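Local atomic coordinates of intradiol ring-cleavage dioxygenase (Streptomyces sp. SirexAA-E, PDB entry 4ILV), a protein that probably cleaves catechol-type aromatic rings between the two hydroxyl-bearing carbons, using a bound iron(III) ion and molecular oxygen. Residues F72-K77 against V183-Q188. Sequence-based numbering, arbitrary orientation.
Sequences FGRACK and VLDVAQ
Strands 64-72 and 175-183 run parallel in one sheet, and their pairing ends at Phe72 and Val183. Leu184 N closes it with a nearly straight bond to Phe72 O (2.9 Å), almost along the C=O axis. The regular bridge stops here, but the two loops stay side by side in a surface contact at the sheet end. Residues 184-186 form an inverse gamma turn centred on Asp185, with Val186 N bonded to Leu184 O. This shifts the register, so that Val186 faces Gly73. Gly73 to Cys76 form a type I beta turn, with Cys76 N bonded to Gly73 O. A second backbone bond joins the loops, Arg74 N to Val186 O (2.8 Å), straight at the hydrogen (169°) but with the donor above the carbonyl plane.

The extended chain of Gln188 carries its amide into the loop 73-77. Gln188 OE1 accepts from Ala75 N at 2.8 Å and Lys77 N at 3.1 Å, both in the carbonyl plane on lone pairs. Gln188 NE2 donates to Lys77 O (2.9 Å) from above that carbonyl's plane. Lys77 O also accepts from Gly73 N. The bare CA of Gly73 lets the amide sit close to the backbone, 3.6 Å from Gly73 CA to Gln188 CD. CB of Gln188 meets Ala75 CB.

Arg74 and Asp185, both exposed, lie side by side and point the same way. Arg74 NE makes the salt bridge to Asp185 OD2 (2.7 Å), and NH2 lies near the same oxygen. The two planes are 23° apart. Ala187 CB sits over one guanidinium face, offset toward its rim.

Three hydrogen bonds thus grip the Gln188 amide through both oxygen and nitrogen. They set its flip state, and a side chain satisfies the backbone N-H groups of Ala75 and Lys77.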
ATOM      1  N   PHE A  72       5.848   4.645  11.916  1.00 32.76           N
ATOM      2  CA  PHE A  72       6.222   5.374  13.131  1.00 31.49           C
ATOM      3  C   PHE A  72       4.994   5.610  13.981  1.00 35.90           C
ATOM      4  O   PHE A  72       3.875   5.594  13.472  1.00 30.41           O
ATOM      5  CB  PHE A  72       6.865   6.720  12.792  1.00 29.37           C
ATOM      6  CG  PHE A  72       8.181   6.602  12.063  1.00 28.91           C
ATOM      7  CD1 PHE A  72       9.358   6.353  12.761  1.00 32.88           C
ATOM      8  CD2 PHE A  72       8.238   6.729  10.680  1.00 30.99           C
ATOM      9  CE1 PHE A  72      10.578   6.236  12.091  1.00 29.01           C
ATOM     10  CE2 PHE A  72       9.447   6.623   9.996  1.00 26.72           C
ATOM     11  CZ  PHE A  72      10.621   6.377  10.696  1.00 27.26           C
ATOM     12  N   GLY A  73       5.209   5.816  15.279  1.00 33.15           N
ATOM     13  CA  GLY A  73       4.154   6.245  16.170  1.00 34.02           C
ATOM     14  C   GLY A  73       4.263   7.731  16.443  1.00 35.97           C
ATOM     15  O   GLY A  73       4.969   8.438  15.730  1.00 37.55           O
ATOM     16  N   ARG A  74       3.586   8.189  17.494  1.00 43.46           N
ATOM     17  CA  ARG A  74       3.466   9.612  17.813  1.00 53.60           C
ATOM     18  C   ARG A  74       4.785  10.319  18.115  1.00 57.54           C
ATOM     19  O   ARG A  74       4.872  11.545  18.004  1.00 52.03           O
ATOM     20  CB  ARG A  74       2.533   9.812  19.017  1.00 62.89           C
ATOM     21  CG  ARG A  74       1.048   9.868  18.690  1.00 74.03           C
ATOM     22  CD  ARG A  74       0.240  10.398  19.879  1.00 87.81           C
ATOM     23  NE  ARG A  74      -1.003   9.649  20.084  1.00 96.01           N
ATOM     24  CZ  ARG A  74      -1.941   9.967  20.974  1.00102.05           C
ATOM     25  NH1 ARG A  74      -1.797  11.040  21.743  1.00106.92           N
ATOM     26  NH2 ARG A  74      -3.032   9.218  21.088  1.00100.94           N
ATOM     27  N   ALA A  75       5.802   9.578  18.535  1.00 52.98           N
ATOM     28  CA  ALA A  75       7.062  10.228  18.885  1.00 51.73           C
ATOM     29  C   ALA A  75       8.149  10.028  17.833  1.00 47.72           C
ATOM     30  O   ALA A  75       9.329  10.157  18.147  1.00 44.09           O
ATOM     31  CB  ALA A  75       7.546   9.774  20.238  1.00 49.83           C
ATOM     32  N   CYS A  76       7.745   9.712  16.601  1.00 42.93           N
ATOM     33  CA  CYS A  76       8.687   9.469  15.505  1.00 42.34           C
ATOM     34  C   CYS A  76       9.591   8.266  15.796  1.00 40.43           C
ATOM     35  O   CYS A  76      10.721   8.198  15.324  1.00 43.89           O
ATOM     36  CB  CYS A  76       9.562  10.714  15.226  1.00 46.24           C
ATOM     37  SG  CYS A  76       8.734  12.177  14.546  1.00 73.51           S
ATOM     38  N   LYS A  77       9.099   7.308  16.567  1.00 40.15           N
ATOM     39  CA  LYS A  77       9.884   6.117  16.820  1.00 42.25           C
ATOM     40  C   LYS A  77       9.234   4.935  16.114  1.00 40.24           C
ATOM     41  O   LYS A  77       8.012   4.870  16.013  1.00 35.72           O
ATOM     42  CB  LYS A  77      10.018   5.869  18.324  1.00 50.45           C
ATOM     43  CG  LYS A  77      10.991   6.821  19.004  1.00 60.66           C
ATOM     44  CD  LYS A  77      11.384   6.342  20.396  1.00 72.01           C
ATOM     45  CE  LYS A  77      10.538   6.999  21.481  1.00 81.68           C
ATOM     46  NZ  LYS A  77      10.954   6.584  22.856  1.00 85.37           N
ATOM     47  N   VAL A 183       2.584   7.105   9.690  1.00 31.05           N
ATOM     48  CA  VAL A 183       2.604   7.611  11.059  1.00 29.10           C
ATOM     49  C   VAL A 183       1.230   7.318  11.655  1.00 31.97           C
ATOM     50  O   VAL A 183       0.220   7.820  11.165  1.00 36.61           O
ATOM     51  CB  VAL A 183       2.893   9.107  11.093  1.00 33.35           C
ATOM     52  CG1 VAL A 183       2.854   9.626  12.536  1.00 32.79           C
ATOM     53  CG2 VAL A 183       4.248   9.376  10.487  1.00 38.54           C
ATOM     54  N   LEU A 184       1.194   6.459  12.667  1.00 30.88           N
ATOM     55  CA  LEU A 184      -0.048   6.068  13.309  1.00 32.73           C
ATOM     56  C   LEU A 184      -0.209   6.770  14.653  1.00 38.73           C
ATOM     57  O   LEU A 184       0.776   7.054  15.339  1.00 35.08           O
ATOM     58  CB  LEU A 184      -0.069   4.562  13.550  1.00 34.45           C
ATOM     59  CG  LEU A 184       0.179   3.672  12.338  1.00 34.43           C
ATOM     60  CD1 LEU A 184       0.114   2.210  12.759  1.00 35.68           C
ATOM     61  CD2 LEU A 184      -0.823   3.979  11.251  1.00 34.01           C
ATOM     62  N   ASP A 185      -1.458   7.004  15.036  1.00 42.56           N
ATOM     63  CA  ASP A 185      -1.785   7.658  16.298  1.00 40.66           C
ATOM     64  C   ASP A 185      -1.591   6.695  17.480  1.00 49.44           C
ATOM     65  O   ASP A 185      -2.557   6.188  18.057  1.00 55.06           O
ATOM     66  CB  ASP A 185      -3.218   8.191  16.245  1.00 43.76           C
ATOM     67  CG  ASP A 185      -3.539   9.122  17.392  1.00 57.14           C
ATOM     68  OD1 ASP A 185      -4.736   9.251  17.731  1.00 62.05           O
ATOM     69  OD2 ASP A 185      -2.594   9.732  17.943  1.00 54.94           O
ATOM     70  N   VAL A 186      -0.325   6.457  17.821  1.00 44.88           N
ATOM     71  CA  VAL A 186       0.069   5.546  18.891  1.00 43.02           C
ATOM     72  C   VAL A 186       1.070   6.247  19.798  1.00 46.77           C
ATOM     73  O   VAL A 186       2.174   6.582  19.370  1.00 42.99           O
ATOM     74  CB  VAL A 186       0.729   4.275  18.314  1.00 48.23           C
ATOM     75  CG1 VAL A 186       1.305   3.408  19.425  1.00 55.23           C
ATOM     76  CG2 VAL A 186      -0.261   3.501  17.453  1.00 44.77           C
ATOM     77  N   ALA A 187       0.695   6.435  21.063  1.00 54.73           N
ATOM     78  CA  ALA A 187       1.512   7.186  22.018  1.00 53.11           C
ATOM     79  C   ALA A 187       2.857   6.528  22.310  1.00 65.66           C
ATOM     80  O   ALA A 187       2.950   5.305  22.450  1.00 60.00           O
ATOM     81  CB  ALA A 187       0.735   7.408  23.311  1.00 49.23           C
ATOM     82  N   GLN A 188       3.900   7.356  22.385  1.00 44.20           N
ATOM     83  CA  GLN A 188       5.255   6.877  22.636  1.00 44.68           C
ATOM     84  C   GLN A 188       5.978   7.761  23.662  1.00 43.45           C
ATOM     85  O   GLN A 188       7.032   7.397  24.182  1.00 82.87           O
ATOM     86  CB  GLN A 188       6.054   6.819  21.325  1.00 39.04           C
ATOM     87  CG  GLN A 188       5.491   5.888  20.242  1.00 44.02           C
ATOM     88  CD  GLN A 188       6.365   5.869  18.988  1.00 40.63           C
ATOM     89  OE1 GLN A 188       6.525   6.887  18.311  1.00 44.63           O
ATOM     90  NE2 GLN A 188       6.953   4.715  18.695  1.00 40.11           N
TER